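PDB 6H6X: 3-polyprenyl-4-hydroxybenzoate decarboxylase and related decarboxylases from Pelotomaculum thermopropionicum, which binds prenylated FMN together with manganese and potassium ions, and probably catalyses the reversible decarboxylation of aromatic acids, 2-furoic acid being its substrate in the carboxylating direction. Local coordinates for residues K103-R108 and V278-Q283; G237-I242 and Q283-T288; A138-S143 and F174-R179; G181-I186 and I246-R251; G77-L82 and A303-L308. The protein carries 8 engineered substitutions. All blocks are in the same frame, centred on the assembly; numbering follows the deposited sequence.

Interaction 1: residues K103-R108 and V278-Q283; sequences KECIIR and VTHRRQ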
# COMPACT_ATOMS: atom_id res chain seq x y z
N LYS B 103 36.90 -25.30 -3.27
CA LYS B 103 38.35 -25.49 -3.45
C LYS B 103 38.78 -25.90 -4.88
O LYS B 103 39.97 -26.01 -5.12
CB LYS B 103 38.87 -26.53 -2.46
CG LYS B 103 38.73 -26.12 -1.00
CD LYS B 103 39.59 -24.91 -0.63
CE LYS B 103 39.74 -24.85 0.88
NZ LYS B 103 40.55 -23.70 1.36
N GLU B 104 37.83 -26.11 -5.78
CA GLU B 104 38.10 -26.50 -7.15
C GLU B 104 39.16 -25.62 -7.85
O GLU B 104 40.09 -26.15 -8.45
CB GLU B 104 36.78 -26.56 -7.94
CG GLU B 104 35.94 -27.77 -7.55
CD GLU B 104 34.49 -27.74 -8.01
OE1 GLU B 104 34.04 -26.82 -8.74
OE2 GLU B 104 33.76 -28.66 -7.61
N CYS B 105 39.02 -24.29 -7.76
CA CYS B 105 40.02 -23.34 -8.26
C CYS B 105 40.54 -22.47 -7.11
O CYS B 105 39.76 -22.00 -6.30
CB CYS B 105 39.41 -22.43 -9.34
SG CYS B 105 38.45 -23.30 -10.60
N ILE B 106 41.85 -22.26 -7.06
CA ILE B 106 42.50 -21.56 -5.96
C ILE B 106 43.52 -20.61 -6.59
O ILE B 106 44.30 -21.04 -7.45
CB ILE B 106 43.22 -22.56 -5.02
CG1 ILE B 106 42.20 -23.53 -4.39
CG2 ILE B 106 44.06 -21.85 -3.97
CD1 ILE B 106 42.81 -24.67 -3.57
N ILE B 107 43.49 -19.34 -6.20
CA ILE B 107 44.36 -18.32 -6.76
C ILE B 107 45.04 -17.65 -5.60
O ILE B 107 44.36 -17.14 -4.68
CB ILE B 107 43.57 -17.30 -7.63
CG1 ILE B 107 42.84 -18.01 -8.79
CG2 ILE B 107 44.48 -16.24 -8.24
CD1 ILE B 107 41.43 -18.44 -8.47
N ARG B 108 46.37 -17.66 -5.62
CA ARG B 108 47.20 -17.02 -4.59
C ARG B 108 48.14 -15.95 -5.11
O ARG B 108 48.71 -15.23 -4.29
CB ARG B 108 48.00 -18.07 -3.82
CG ARG B 108 47.09 -19.04 -3.09
CD ARG B 108 47.80 -20.12 -2.36
NE ARG B 108 48.63 -19.56 -1.31
CZ ARG B 108 49.07 -20.23 -0.25
NH1 ARG B 108 48.75 -21.52 -0.08
NH2 ARG B 108 49.86 -19.61 0.63
N VAL B 278 41.84 -16.14 -3.30
CA VAL B 278 40.52 -16.29 -3.77
C VAL B 278 40.37 -17.72 -4.16
O VAL B 278 41.18 -18.20 -4.88
CB VAL B 278 40.25 -15.45 -5.05
CG1 VAL B 278 38.89 -15.79 -5.65
CG2 VAL B 278 40.35 -13.96 -4.76
N THR B 279 39.30 -18.40 -3.72
CA THR B 279 38.99 -19.76 -4.20
C THR B 279 37.57 -19.79 -4.64
O THR B 279 36.71 -19.06 -4.12
CB THR B 279 39.25 -20.88 -3.13
OG1 THR B 279 38.20 -20.92 -2.15
CG2 THR B 279 40.55 -20.66 -2.38
N HIS B 280 37.28 -20.64 -5.60
CA HIS B 280 35.95 -20.72 -6.11
C HIS B 280 35.65 -22.03 -6.73
O HIS B 280 36.55 -22.78 -7.08
CB HIS B 280 35.63 -19.55 -7.08
CG HIS B 280 36.47 -19.48 -8.31
ND1 HIS B 280 36.18 -20.21 -9.45
CD2 HIS B 280 37.56 -18.74 -8.59
CE1 HIS B 280 37.09 -19.93 -10.37
NE2 HIS B 280 37.95 -19.05 -9.87
N ARG B 281 34.36 -22.33 -6.84
CA ARG B 281 33.91 -23.37 -7.71
C ARG B 281 34.33 -23.12 -9.16
O ARG B 281 34.48 -21.95 -9.66
CB ARG B 281 32.40 -23.46 -7.73
CG ARG B 281 31.77 -24.04 -6.50
CD ARG B 281 30.30 -24.08 -6.69
NE ARG B 281 29.63 -24.52 -5.51
CZ ARG B 281 28.91 -25.65 -5.38
NH1 ARG B 281 28.74 -26.51 -6.37
NH2 ARG B 281 28.33 -25.93 -4.20
N ARG B 282 34.48 -24.25 -9.85
CA ARG B 282 34.60 -24.27 -11.28
C ARG B 282 33.31 -23.66 -11.80
O ARG B 282 32.20 -24.12 -11.47
CB ARG B 282 34.74 -25.73 -11.77
CG ARG B 282 34.96 -25.91 -13.28
CD ARG B 282 35.46 -27.32 -13.62
NE ARG B 282 36.76 -27.59 -12.96
CZ ARG B 282 36.96 -28.35 -11.87
NH1 ARG B 282 35.95 -28.99 -11.24
NH2 ARG B 282 38.20 -28.47 -11.40
N GLN B 283 33.47 -22.60 -12.60
CA GLN B 283 32.34 -21.90 -13.21
C GLN B 283 31.37 -21.39 -12.14
O GLN B 283 30.21 -21.84 -12.04
CB GLN B 283 31.67 -22.77 -14.30
CG GLN B 283 32.59 -23.06 -15.50
CD GLN B 283 31.85 -23.40 -16.79
OE1 GLN B 283 30.69 -23.86 -16.77
NE2 GLN B 283 32.51 -23.17 -17.94
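Cys105 sets its CB over one face of the His280 imidazole, 3.8 Å from the ring centroid and offset toward the rim, a CH-pi contact. His280 has CG between its own backbone N and carbonyl carbon (chi1 62°), and this swings CG toward the neighbouring strand. Cys105 SG meets the ring obliquely, as does Ile107 CD1, which comes to 3.8 Å from His280 NE2. On the other face of the strand pair, Ile106 and Thr279 lie side by side and point the same way, with Ile106 CG1 3.9 Å from Thr279 CG2. Past the strand ends, Glu104 and Arg282 cross at about a right angle, their carboxylate and guanidinium planes 21° apart. The anti lone pair of Glu104 OE1 takes the backbone N of Arg282 at 2.8 Å; its salt bridge to Arg282 NH1 is long, at 3.8 Å, and rests on charge alone. Paired backbone hydrogen bonds link Cys105 with His280 and Ile107 with Val278, the antiparallel ladder of a sheet edge. Strand 264-280 also bonds to strand 240-246 through Thr279 and Val241, while Met116 of helix 113-116 packs on Ile107, Val278 and His280.

Interaction 2: residues G237-I242 and Q283-T288; sequences GAEIVI and QPVYHT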
# COMPACT_ATOMS: atom_id res chain seq x y z
N GLY B 237 30.51 -25.55 0.43
CA GLY B 237 29.70 -25.39 -0.76
C GLY B 237 29.54 -23.97 -1.31
O GLY B 237 28.79 -23.80 -2.22
N ALA B 238 30.23 -22.96 -0.78
CA ALA B 238 30.09 -21.59 -1.28
C ALA B 238 30.53 -21.51 -2.75
O ALA B 238 31.19 -22.39 -3.22
CB ALA B 238 30.91 -20.61 -0.43
N GLU B 239 30.17 -20.44 -3.45
CA GLU B 239 30.57 -20.25 -4.85
C GLU B 239 31.93 -19.66 -4.90
O GLU B 239 32.74 -20.07 -5.69
CB GLU B 239 29.55 -19.35 -5.60
CG GLU B 239 28.17 -19.96 -5.77
CD GLU B 239 28.14 -21.12 -6.81
OE1 GLU B 239 28.88 -21.04 -7.81
OE2 GLU B 239 27.37 -22.10 -6.68
N ILE B 240 32.17 -18.67 -4.04
CA ILE B 240 33.41 -17.93 -4.04
C ILE B 240 33.82 -17.60 -2.60
O ILE B 240 32.96 -17.24 -1.80
CB ILE B 240 33.22 -16.58 -4.81
CG1 ILE B 240 32.95 -16.80 -6.31
CG2 ILE B 240 34.45 -15.71 -4.70
CD1 ILE B 240 31.92 -15.89 -6.91
N VAL B 241 35.13 -17.66 -2.31
CA VAL B 241 35.70 -17.24 -1.04
C VAL B 241 36.86 -16.34 -1.30
O VAL B 241 37.72 -16.64 -2.12
CB VAL B 241 36.17 -18.43 -0.17
CG1 VAL B 241 37.12 -17.99 0.95
CG2 VAL B 241 34.98 -19.18 0.39
N ILE B 242 36.91 -15.23 -0.57
CA ILE B 242 37.98 -14.28 -0.66
C ILE B 242 38.55 -14.23 0.73
O ILE B 242 37.86 -13.89 1.68
CB ILE B 242 37.49 -12.90 -1.15
CG1 ILE B 242 36.94 -13.02 -2.58
CG2 ILE B 242 38.59 -11.87 -1.10
CD1 ILE B 242 36.09 -11.81 -2.95
N GLN B 283 33.47 -22.60 -12.60
CA GLN B 283 32.34 -21.90 -13.21
C GLN B 283 31.37 -21.39 -12.14
O GLN B 283 30.21 -21.84 -12.04
CB GLN B 283 31.67 -22.77 -14.30
CG GLN B 283 32.59 -23.06 -15.50
CD GLN B 283 31.85 -23.40 -16.79
OE1 GLN B 283 30.69 -23.86 -16.77
NE2 GLN B 283 32.51 -23.17 -17.94
N PRO B 284 31.85 -20.47 -11.28
CA PRO B 284 31.03 -19.97 -10.17
C PRO B 284 29.87 -19.06 -10.59
O PRO B 284 29.89 -18.47 -11.67
CB PRO B 284 32.02 -19.18 -9.35
CG PRO B 284 33.00 -18.66 -10.32
CD PRO B 284 33.09 -19.69 -11.44
N VAL B 285 28.87 -18.94 -9.72
CA VAL B 285 27.81 -17.93 -9.83
C VAL B 285 28.07 -16.83 -8.81
O VAL B 285 28.22 -17.12 -7.65
CB VAL B 285 26.44 -18.51 -9.56
CG1 VAL B 285 25.36 -17.54 -9.96
CG2 VAL B 285 26.27 -19.81 -10.33
N TYR B 286 28.13 -15.58 -9.26
CA TYR B 286 28.32 -14.46 -8.39
C TYR B 286 26.92 -13.94 -7.92
O TYR B 286 26.05 -13.71 -8.74
CB TYR B 286 29.11 -13.37 -9.07
CG TYR B 286 29.39 -12.18 -8.17
CD1 TYR B 286 28.45 -11.16 -8.00
CD2 TYR B 286 30.57 -12.08 -7.44
CE1 TYR B 286 28.68 -10.11 -7.15
CE2 TYR B 286 30.80 -11.00 -6.59
CZ TYR B 286 29.83 -10.04 -6.46
OH TYR B 286 30.06 -8.96 -5.62
N HIS B 287 26.75 -13.73 -6.61
CA HIS B 287 25.48 -13.25 -6.03
C HIS B 287 25.66 -11.79 -5.60
O HIS B 287 26.64 -11.43 -4.93
CB HIS B 287 25.10 -14.12 -4.87
CG HIS B 287 23.91 -13.65 -4.11
ND1 HIS B 287 23.79 -13.83 -2.76
CD2 HIS B 287 22.78 -13.02 -4.50
CE1 HIS B 287 22.61 -13.39 -2.36
NE2 HIS B 287 21.99 -12.89 -3.40
N THR B 288 24.75 -10.92 -6.05
CA THR B 288 24.74 -9.58 -5.52
C THR B 288 23.40 -9.28 -4.86
O THR B 288 22.37 -9.85 -5.26
CB THR B 288 25.09 -8.54 -6.59
OG1 THR B 288 25.44 -7.33 -5.92
CG2 THR B 288 23.93 -8.31 -7.59
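Glu239 OE1 accepts the backbone N-H of Val285 in a bond of 2.8 Å that is close to straight at the hydrogen (167°). The donor arrives from above the carboxylate, 44° out of its plane. A bend in the glutamate chain (chi2 -72°) folds CD back, while CB and CG lie against the carbonyl of Val285, Glu239 CB being 3.3 Å from Val285 O. Val285 also sets its CG2 methyl beside the carboxylate oxygen, 3.8 Å from Glu239 OE1. The second oxygen, OE2, is in a salt bridge with Arg6 NE, so the buried carboxylate has a positive charge beside it that would probably keep it ionised. Glu239 and Ile240 together face Ile190 of the adjacent strand, a classic beta bulge. The irregularity lies where strand 240-246 begins, and both bulge side chains point toward residues 284-286. The apolar contacts belong to Ile240. Its CG1 sits 4.0 Å from Pro284 CB, and its CD1 comes to 4.1 Å from Tyr286 CD2, the two side chains crossing at about a right angle. Val285 packs in addition on Val57 of strand 56-58, which pairs in parallel with strand 286-287. Tyr286 also touches Ile131 of strand 130-139, and its side chain lies about 10 Å from the bound prenylated FMN.

Interaction 3: residues A138-S143 and F174-R179; sequences ARDPDS and FGKAER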
# COMPACT_ATOMS: atom_id res chain seq x y z
N ALA B 138 35.09 -14.11 10.90
CA ALA B 138 36.31 -13.78 11.65
C ALA B 138 36.30 -14.36 13.08
O ALA B 138 35.24 -14.77 13.61
CB ALA B 138 36.49 -12.28 11.69
N ARG B 139 37.49 -14.44 13.68
CA ARG B 139 37.62 -14.87 15.07
C ARG B 139 38.17 -13.78 15.98
O ARG B 139 39.00 -12.98 15.56
CB ARG B 139 38.47 -16.13 15.18
CG ARG B 139 37.73 -17.39 14.75
CD ARG B 139 38.53 -18.68 15.01
NE ARG B 139 37.76 -19.87 14.59
CZ ARG B 139 36.87 -20.52 15.36
NH1 ARG B 139 36.63 -20.17 16.61
NH2 ARG B 139 36.20 -21.56 14.87
N ASP B 140 37.72 -13.77 17.23
CA ASP B 140 38.21 -12.84 18.25
C ASP B 140 39.69 -13.22 18.50
O ASP B 140 40.01 -14.38 18.83
CB ASP B 140 37.35 -12.96 19.51
CG ASP B 140 37.64 -11.88 20.56
OD1 ASP B 140 38.80 -11.74 20.95
OD2 ASP B 140 36.69 -11.19 21.02
N PRO B 141 40.60 -12.27 18.28
CA PRO B 141 42.01 -12.62 18.43
C PRO B 141 42.46 -12.98 19.87
O PRO B 141 43.50 -13.61 20.02
CB PRO B 141 42.73 -11.38 17.87
CG PRO B 141 41.79 -10.25 18.13
CD PRO B 141 40.40 -10.83 18.03
N ASP B 142 41.68 -12.62 20.91
CA ASP B 142 41.97 -13.03 22.31
C ASP B 142 41.11 -14.20 22.81
O ASP B 142 41.65 -15.13 23.39
CB ASP B 142 41.79 -11.85 23.30
CG ASP B 142 42.71 -10.66 22.99
OD1 ASP B 142 43.79 -10.85 22.37
OD2 ASP B 142 42.36 -9.52 23.38
N SER B 143 39.79 -14.16 22.62
CA SER B 143 38.89 -15.22 23.10
C SER B 143 38.66 -16.37 22.10
O SER B 143 38.11 -17.42 22.46
CB SER B 143 37.54 -14.63 23.53
OG SER B 143 36.61 -14.56 22.46
N PHE B 174 38.24 -6.31 15.66
CA PHE B 174 39.25 -5.56 14.92
C PHE B 174 39.97 -4.62 15.90
O PHE B 174 41.19 -4.48 15.82
CB PHE B 174 38.58 -4.77 13.81
CG PHE B 174 39.51 -3.91 13.02
CD1 PHE B 174 40.64 -4.46 12.43
CD2 PHE B 174 39.27 -2.56 12.86
CE1 PHE B 174 41.52 -3.67 11.70
CE2 PHE B 174 40.14 -1.76 12.12
CZ PHE B 174 41.26 -2.33 11.52
N GLY B 175 39.22 -4.00 16.81
CA GLY B 175 39.76 -3.18 17.90
C GLY B 175 40.90 -3.88 18.61
O GLY B 175 41.97 -3.31 18.77
N LYS B 176 40.66 -5.14 18.99
CA LYS B 176 41.64 -5.95 19.70
C LYS B 176 42.85 -6.29 18.86
O LYS B 176 43.97 -6.29 19.37
CB LYS B 176 41.01 -7.24 20.29
CG LYS B 176 40.13 -6.97 21.50
CD LYS B 176 38.97 -7.97 21.66
CE LYS B 176 39.16 -8.99 22.79
NZ LYS B 176 37.85 -9.57 23.23
N ALA B 177 42.66 -6.55 17.56
CA ALA B 177 43.79 -6.80 16.67
C ALA B 177 44.64 -5.55 16.51
O ALA B 177 45.87 -5.65 16.46
CB ALA B 177 43.32 -7.29 15.31
N GLU B 178 44.02 -4.39 16.41
CA GLU B 178 44.84 -3.20 16.14
C GLU B 178 45.49 -2.57 17.39
O GLU B 178 46.54 -1.96 17.25
CB GLU B 178 44.19 -2.23 15.13
CG GLU B 178 43.19 -1.19 15.58
CD GLU B 178 42.70 -0.35 14.39
OE1 GLU B 178 43.35 -0.33 13.29
OE2 GLU B 178 41.65 0.30 14.53
N ARG B 179 44.96 -2.81 18.59
CA ARG B 179 45.73 -2.52 19.84
C ARG B 179 46.99 -3.36 19.98
O ARG B 179 47.97 -2.88 20.54
CB ARG B 179 44.89 -2.70 21.10
CG ARG B 179 44.02 -1.51 21.37
CD ARG B 179 43.12 -1.72 22.59
NE ARG B 179 41.76 -1.29 22.26
CZ ARG B 179 40.71 -2.08 22.03
NH1 ARG B 179 40.78 -3.41 22.15
NH2 ARG B 179 39.55 -1.52 21.71
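The carboxylate of Asp140 receives Lys176 NZ on the syn lone pair of OD2, at 3.0 Å, in a salt bridge to which Asp140 OD1 adds a weak hydrogen bond. OD1 is also used by its own loop: the backbone N of Asp142 meets its anti lone pair at 3.0 Å, and the N of Ser143 comes from above the carboxylate plane, 60° out of it, at 3.1 Å. These two bonds make an Asx turn and the wider Asx motif, and they fix how the carboxylate is turned toward the lysine. The other flat group, the Arg179 guanidinium, has Gly175 O over one face and Lys176 CG at its edge. The lysine chain bends at chi3 (106°), and its CE lies 3.3 Å from Asp142 OD2, although the charged ends of these two stay beyond salt-bridge range. Pro141 CG packs on Lys176 CB at 3.8 Å. An alanine at Asp140 would probably leave the Lys176 ammonium without its mate and the amides of Asp142 and Ser143 without their acceptor, so the turn could move. The contact joins the turn that follows strand 130-139 to helix 169-179, whose His172 and Phe173 also touch Asp140, while Ala177 of the helix packs on Leu184 of strand 184-190.

Interaction 4: residues G181-I186 and I246-R251; sequences GRPLEI and ILPGVR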
# COMPACT_ATOMS: atom_id res chain seq x y z
N GLY B 181 48.73 -4.18 17.34
CA GLY B 181 49.45 -3.90 16.09
C GLY B 181 49.45 -4.99 15.03
O GLY B 181 50.32 -4.99 14.16
N ARG B 182 48.47 -5.90 15.08
CA ARG B 182 48.38 -7.07 14.19
C ARG B 182 47.19 -6.95 13.19
O ARG B 182 46.22 -6.28 13.47
CB ARG B 182 48.16 -8.33 15.05
CG ARG B 182 49.35 -8.83 15.84
CD ARG B 182 48.88 -9.55 17.11
NE ARG B 182 49.63 -10.78 17.39
CZ ARG B 182 50.74 -10.88 18.13
NH1 ARG B 182 51.30 -9.82 18.70
NH2 ARG B 182 51.31 -12.08 18.30
N PRO B 183 47.27 -7.58 12.02
CA PRO B 183 46.04 -7.61 11.23
C PRO B 183 45.01 -8.58 11.82
O PRO B 183 45.36 -9.42 12.64
CB PRO B 183 46.51 -8.06 9.84
CG PRO B 183 47.92 -8.53 9.98
CD PRO B 183 48.47 -7.92 11.23
N LEU B 184 43.74 -8.40 11.45
CA LEU B 184 42.68 -9.37 11.75
C LEU B 184 42.40 -10.20 10.51
O LEU B 184 41.97 -9.66 9.49
CB LEU B 184 41.40 -8.66 12.19
CG LEU B 184 40.26 -9.60 12.54
CD1 LEU B 184 40.52 -10.31 13.86
CD2 LEU B 184 38.97 -8.80 12.60
N GLU B 185 42.66 -11.49 10.60
CA GLU B 185 42.39 -12.43 9.50
C GLU B 185 40.88 -12.64 9.32
O GLU B 185 40.16 -12.78 10.30
CB GLU B 185 43.04 -13.79 9.81
CG GLU B 185 44.56 -13.78 9.81
CD GLU B 185 45.18 -15.16 9.90
OE1 GLU B 185 44.51 -16.16 10.29
OE2 GLU B 185 46.39 -15.26 9.58
N ILE B 186 40.43 -12.63 8.07
CA ILE B 186 39.01 -12.81 7.76
C ILE B 186 38.84 -13.65 6.54
O ILE B 186 39.74 -13.77 5.72
CB ILE B 186 38.27 -11.48 7.50
CG1 ILE B 186 38.72 -10.80 6.20
CG2 ILE B 186 38.43 -10.52 8.68
CD1 ILE B 186 37.94 -9.56 5.88
N ILE B 246 42.17 -7.44 7.61
CA ILE B 246 41.91 -6.03 7.79
C ILE B 246 43.20 -5.44 8.39
O ILE B 246 43.69 -5.93 9.40
CB ILE B 246 40.69 -5.76 8.70
CG1 ILE B 246 39.46 -6.59 8.30
CG2 ILE B 246 40.32 -4.27 8.64
CD1 ILE B 246 38.36 -6.48 9.33
N LEU B 247 43.75 -4.41 7.76
CA LEU B 247 45.09 -3.93 8.09
C LEU B 247 45.05 -3.04 9.32
O LEU B 247 44.20 -2.15 9.41
CB LEU B 247 45.69 -3.15 6.92
CG LEU B 247 45.85 -3.94 5.61
CD1 LEU B 247 46.40 -3.06 4.49
CD2 LEU B 247 46.72 -5.17 5.80
N PRO B 248 45.98 -3.26 10.27
CA PRO B 248 45.95 -2.42 11.49
C PRO B 248 46.31 -0.95 11.20
O PRO B 248 47.23 -0.70 10.42
CB PRO B 248 46.98 -3.09 12.40
CG PRO B 248 47.95 -3.72 11.46
CD PRO B 248 47.23 -4.04 10.17
N GLY B 249 45.56 -0.01 11.75
CA GLY B 249 45.86 1.42 11.59
C GLY B 249 45.47 2.07 10.27
O GLY B 249 45.09 3.24 10.26
N VAL B 250 45.52 1.34 9.16
CA VAL B 250 45.25 1.96 7.87
C VAL B 250 43.79 2.42 7.80
O VAL B 250 42.85 1.74 8.27
CB VAL B 250 45.55 1.00 6.69
CG1 VAL B 250 45.21 1.67 5.36
CG2 VAL B 250 47.00 0.57 6.72
N ARG B 251 43.62 3.61 7.22
CA ARG B 251 42.32 4.22 6.95
C ARG B 251 42.38 4.83 5.57
O ARG B 251 43.28 5.61 5.29
CB ARG B 251 41.98 5.30 7.97
CG ARG B 251 41.82 4.79 9.39
CD ARG B 251 40.57 3.92 9.49
NE ARG B 251 40.32 3.52 10.88
CZ ARG B 251 40.88 2.48 11.50
NH1 ARG B 251 41.74 1.69 10.87
NH2 ARG B 251 40.59 2.25 12.78
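Ile246 is gripped by two side chains of the neighbouring strand. Leu184 lies beside it, pointing the same way, with its CD2 4.1 Å from Ile246 CD1; Ile186 crosses it at about a right angle, its CG2 4.1 Å from Ile246 CG1. Next to them, Pro248 CB rests 3.4 Å from Arg182 O, and Pro248 CD approaches Pro183 CB to 4.1 Å. An alanine at Ile246 would probably open a gap between Leu184, Ile186 and the Phe174 ring, since the branch atoms that touch them would be gone. What aligns these groups is an antiparallel hydrogen-bonded pair: Ile246 N bonds to Leu184 O at 2.9 Å, and Leu184 N to Ile246 O at 3.2 Å. One step further out, Gly181 with its positive phi (64°) closes the preceding helix in a Schellman motif and turns the chain into strand 184-190. Beyond Pro248, Glu178 of that helix holds the loop by accepting Gly249 N and pairing with Arg251. The site thus lies where strands 184-190 and 240-246 leave off pairing, with helix 169-179 covering Leu184 and Ile246, and Val273 of strand 264-280 packing on Ile186 and Ile246.

Interaction 5: residues G77-L82 and A303-L308; sequences GMLEKL and AREAVL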
# COMPACT_ATOMS: atom_id res chain seq x y z
N GLY B 77 5.37 -20.27 11.20
CA GLY B 77 6.35 -20.69 12.22
C GLY B 77 7.74 -20.06 12.10
O GLY B 77 8.61 -20.29 12.95
N MET B 78 7.95 -19.29 11.04
CA MET B 78 9.27 -18.68 10.69
C MET B 78 9.93 -17.99 11.85
O MET B 78 11.10 -18.31 12.20
CB MET B 78 9.03 -17.72 9.52
CG MET B 78 10.20 -16.82 9.10
SD MET B 78 10.00 -16.14 7.43
CE MET B 78 8.29 -15.65 7.61
N LEU B 79 9.21 -17.09 12.52
CA LEU B 79 9.86 -16.29 13.55
C LEU B 79 10.31 -17.11 14.73
O LEU B 79 11.40 -16.86 15.31
CB LEU B 79 9.00 -15.10 13.97
CG LEU B 79 8.58 -14.13 12.84
CD1 LEU B 79 7.69 -13.01 13.37
CD2 LEU B 79 9.80 -13.56 12.10
N GLU B 80 9.48 -18.08 15.10
CA GLU B 80 9.77 -18.98 16.23
C GLU B 80 10.88 -19.93 15.81
O GLU B 80 11.80 -20.16 16.57
CB GLU B 80 8.52 -19.76 16.71
CG GLU B 80 7.52 -18.92 17.55
CD GLU B 80 6.35 -18.31 16.74
OE1 GLU B 80 5.31 -17.98 17.34
OE2 GLU B 80 6.42 -18.19 15.48
N LYS B 81 10.85 -20.45 14.59
CA LYS B 81 11.99 -21.28 14.15
C LYS B 81 13.31 -20.51 14.22
O LYS B 81 14.32 -21.03 14.68
CB LYS B 81 11.78 -21.90 12.77
CG LYS B 81 12.48 -23.26 12.66
CD LYS B 81 13.01 -23.61 11.28
CE LYS B 81 13.40 -25.08 11.17
NZ LYS B 81 14.31 -25.49 12.27
N LEU B 82 13.30 -19.22 13.82
CA LEU B 82 14.54 -18.42 13.85
C LEU B 82 15.00 -18.20 15.28
O LEU B 82 16.18 -18.38 15.57
CB LEU B 82 14.41 -17.10 13.06
CG LEU B 82 15.68 -16.25 12.92
CD1 LEU B 82 16.88 -17.03 12.39
CD2 LEU B 82 15.41 -15.05 12.01
N ALA B 303 15.13 -11.20 10.78
CA ALA B 303 15.92 -11.32 12.01
C ALA B 303 15.49 -10.36 13.10
O ALA B 303 15.37 -10.75 14.28
CB ALA B 303 17.40 -11.13 11.72
N ARG B 304 15.24 -9.11 12.73
CA ARG B 304 14.77 -8.12 13.74
C ARG B 304 13.34 -8.47 14.19
O ARG B 304 13.01 -8.32 15.31
CB ARG B 304 14.90 -6.70 13.26
CG ARG B 304 16.37 -6.24 13.01
CD ARG B 304 16.57 -4.79 12.54
NE ARG B 304 16.17 -4.57 11.18
CZ ARG B 304 16.95 -4.74 10.09
NH1 ARG B 304 18.17 -5.16 10.21
NH2 ARG B 304 16.47 -4.49 8.84
N GLU B 305 12.49 -8.96 13.30
CA GLU B 305 11.15 -9.37 13.68
C GLU B 305 11.15 -10.52 14.69
O GLU B 305 10.36 -10.53 15.61
CB GLU B 305 10.32 -9.76 12.48
CG GLU B 305 9.79 -8.61 11.66
CD GLU B 305 9.05 -9.05 10.38
OE1 GLU B 305 8.85 -10.28 10.16
OE2 GLU B 305 8.64 -8.17 9.59
N ALA B 306 12.04 -11.48 14.54
CA ALA B 306 12.11 -12.60 15.50
C ALA B 306 12.40 -12.10 16.89
O ALA B 306 11.79 -12.55 17.84
CB ALA B 306 13.16 -13.60 15.10
N VAL B 307 13.36 -11.20 17.00
CA VAL B 307 13.70 -10.57 18.27
C VAL B 307 12.58 -9.70 18.80
O VAL B 307 12.32 -9.73 19.98
CB VAL B 307 14.99 -9.72 18.15
CG1 VAL B 307 15.18 -8.77 19.34
CG2 VAL B 307 16.19 -10.65 18.01
N LEU B 308 11.93 -8.92 17.93
CA LEU B 308 10.81 -8.12 18.31
C LEU B 308 9.62 -8.97 18.87
O LEU B 308 9.02 -8.60 19.89
CB LEU B 308 10.34 -7.26 17.14
CG LEU B 308 9.02 -6.49 17.30
CD1 LEU B 308 9.24 -5.37 18.32
CD2 LEU B 308 8.57 -5.89 15.96
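Leu79 and Ala306 mark the crossing of the two helices, whose segment axes approach to 8.8 Å at a signed angle of -83°, nearly perpendicular, bringing the CA atoms of these two residues within 4.7 Å. The small side chain of Ala306 probably helps the helices come this near: its CB sits 3.7 Å from Leu79 O, directly against the backbone of the other helix. Two leucines, one turn apart, then reach over from residues 77-82. Leu79 crosses Glu305 obliquely, with Leu79 CD2 3.9 Å from Glu305 CB and similarly near its OE1; the other carboxylate oxygen, OE2, accepts the backbone N of Leu324. Leu82 carries CG anti to its backbone N (chi1 -174°), and its CD2 rests against both alanines, 3.8 Å from Ala303 CA and 4.1 Å from Ala306 CB. All five touching residues are buried, and the two segments meet through van der Waals contacts, largely of aliphatic carbons. Ile302 and Leu309 extend the same surface of helix 294-315, against Leu82 and Leu79 respectively. Helix 294-315 is the long helix that in the UbiD fold links the cofactor-binding domain to the C-terminal one, and here helix 75-87, from the N-terminal family region, packs across it. The site is close by: the Ala303 side chain lies about 7 Å from the prenylated FMN and about 8 Å from the potassium ion.

Interactions 1 to 4 all belong to the Rift-related region, and each reaches its large antiparallel sheet. Interactions 1 and 2, centres 9 Å apart, share Gln283 and are joined directly by Thr279 O with Val241 N and by Arg281 NH2 with Gly237 O. Interactions 3 and 4, also 9 Å apart, are linked through Glu178; they lie some 25-28 Å from the first pair. Along the chain, 3 closes before 4 opens, 2 and 4 interleave, as do 1 and 2, and interaction 5 encloses them all. The latter lies about 28-35 Å from the others, centre to centre, and brings the N-terminal and C-terminal regions together next to the cofactor.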